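Local coordinates for protein laccase (Uncultured bacterium, PDB 4F7K) that probably oxidises phenolic and related substrates with dioxygen as electron acceptor, as a laccase of the multicopper oxidase family, at residues A13-P17 against N166-A170. Numbering follows the deposited sequence.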
loop_
_atom_site.group_PDB
_atom_site.type_symbol
_atom_site.label_atom_id
_atom_site.label_comp_id
_atom_site.label_asym_id
_atom_site.label_seq_id
_atom_site.Cartn_x
_atom_site.Cartn_y
_atom_site.Cartn_z
ATOM N N ALA A 13 -9.338 18.546 0.047
ATOM C CA ALA A 13 -9.747 17.398 -0.746
ATOM C C ALA A 13 -11.234 17.269 -0.710
ATOM O O ALA A 13 -11.837 17.449 0.345
ATOM C CB ALA A 13 -9.114 16.136 -0.189
ATOM N N GLN A 14 -11.824 16.914 -1.843
ATOM C CA GLN A 14 -13.244 16.632 -1.864
ATOM C C GLN A 14 -13.477 15.168 -1.507
ATOM O O GLN A 14 -13.440 14.297 -2.375
ATOM C CB GLN A 14 -13.890 16.999 -3.212
ATOM C CG GLN A 14 -15.445 16.993 -3.203
ATOM C CD GLN A 14 -16.078 18.036 -2.250
ATOM O OE1 GLN A 14 -15.635 19.153 -2.183
ATOM N NE2 GLN A 14 -17.115 17.644 -1.524
ATOM N N ILE A 15 -13.724 14.911 -0.229
ATOM C CA ILE A 15 -13.949 13.564 0.266
ATOM C C ILE A 15 -15.436 13.215 0.299
ATOM O O ILE A 15 -15.844 12.200 -0.296
ATOM C CB ILE A 15 -13.292 13.378 1.633
ATOM C CG1 ILE A 15 -11.793 13.609 1.467
ATOM C CG2 ILE A 15 -13.603 11.980 2.156
ATOM C CD1 ILE A 15 -11.042 13.872 2.710
ATOM N N LEU A 16 -16.230 14.051 0.979
ATOM C CA LEU A 16 -17.683 13.968 0.991
ATOM C C LEU A 16 -18.199 14.183 -0.438
ATOM O O LEU A 16 -17.477 14.712 -1.269
ATOM C CB LEU A 16 -18.283 15.043 1.939
ATOM C CG LEU A 16 -18.041 14.968 3.467
ATOM C CD1 LEU A 16 -18.495 16.254 4.204
ATOM C CD2 LEU A 16 -18.711 13.758 4.115
ATOM N N PRO A 17 -19.437 13.759 -0.737
ATOM C CA PRO A 17 -20.019 13.892 -2.053
ATOM C C PRO A 17 -20.054 15.327 -2.563
ATOM O O PRO A 17 -19.981 16.281 -1.775
ATOM C CB PRO A 17 -21.457 13.437 -1.827
ATOM C CG PRO A 17 -21.344 12.404 -0.776
ATOM C CD PRO A 17 -20.292 12.943 0.146
ATOM N N ASN A 166 -17.270 4.557 9.688
ATOM C CA ASN A 166 -18.430 5.096 9.020
ATOM C C ASN A 166 -18.318 5.541 7.547
ATOM O O ASN A 166 -19.182 5.189 6.747
ATOM C CB ASN A 166 -19.120 6.175 9.870
ATOM C CG ASN A 166 -20.589 6.221 9.596
ATOM O OD1 ASN A 166 -21.062 5.512 8.708
ATOM N ND2 ASN A 166 -21.339 7.019 10.358
ATOM N N PHE A 167 -17.327 6.359 7.211
ATOM C CA PHE A 167 -17.218 6.835 5.843
ATOM C C PHE A 167 -15.950 6.268 5.218
ATOM O O PHE A 167 -14.859 6.597 5.628
ATOM C CB PHE A 167 -17.257 8.373 5.771
ATOM C CG PHE A 167 -17.519 8.891 4.388
ATOM C CD1 PHE A 167 -18.790 8.776 3.821
ATOM C CD2 PHE A 167 -16.485 9.439 3.622
ATOM C CE1 PHE A 167 -19.029 9.220 2.520
ATOM C CE2 PHE A 167 -16.702 9.885 2.324
ATOM C CZ PHE A 167 -17.965 9.771 1.761
ATOM N N ALA A 168 -16.117 5.356 4.272
ATOM C CA ALA A 168 -15.001 4.688 3.609
ATOM C C ALA A 168 -15.211 4.936 2.129
ATOM O O ALA A 168 -16.337 4.957 1.695
ATOM C CB ALA A 168 -15.019 3.214 3.936
ATOM N N ARG A 169 -14.142 5.213 1.386
ATOM C CA ARG A 169 -14.237 5.427 -0.043
ATOM C C ARG A 169 -13.083 4.814 -0.768
ATOM O O ARG A 169 -11.967 4.805 -0.251
ATOM C CB ARG A 169 -14.209 6.913 -0.401
ATOM C CG ARG A 169 -15.554 7.534 -0.577
ATOM C CD ARG A 169 -15.377 8.972 -0.976
ATOM N NE ARG A 169 -15.350 9.064 -2.408
ATOM C CZ ARG A 169 -14.991 10.133 -3.102
ATOM N NH1 ARG A 169 -14.615 11.275 -2.490
ATOM N NH2 ARG A 169 -15.008 10.042 -4.431
ATOM N N ALA A 170 -13.379 4.346 -1.974
ATOM C CA ALA A 170 -12.406 3.938 -2.961
ATOM C C ALA A 170 -12.213 5.102 -3.939
ATOM O O ALA A 170 -13.097 5.429 -4.681
ATOM C CB ALA A 170 -12.929 2.696 -3.719
#
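F167 and R169, alternate residues of strand 167-173, both direct their side chains at the backbone bend around I15, and together these three residues account for most of the 210 Å² buried here. The phenyl group of F167 arrives with its CE2 corner leading. That atom lies 3.6 Å from I15 O, which sits at the ring edge near its plane, and 3.7 Å from I15 CG2, an apolar contact between side chains that meet at a slant. I15 CG2 is anti to its own backbone nitrogen, and CG1 heads away from F167; the I15 side chain also touches W140, I142 and M25. More loosely, F167 CZ approaches P17 CD at 4.3 Å.

Two residues further along the strand, R169 reaches the same carbonyl. Its chain turns at chi3 (91°), and NH1 donates to two successive carbonyls: I15 O at 2.7 Å and Q14 O at 3.2 Å. Each carbonyl takes its own N-H of NH1, and both bonds are weak and bent (129° to I15 O, 131° to Q14 O); Q14 O lies at the guanidinium edge, in plane, I15 O obliquely to it. A leucine in place of R169 would probably leave these two carbonyls without their shared donor and the bend less firmly tied to the strand. Within the loop, Q14 NE2 donates to L16 O at 3.0 Å, from above the carbonyl plane, and also bonds E20 O.

The arrangement is an interdomain surface contact of a multicopper oxidase: a loop of the first cupredoxin-like region packs on a sheet-edge strand of the second.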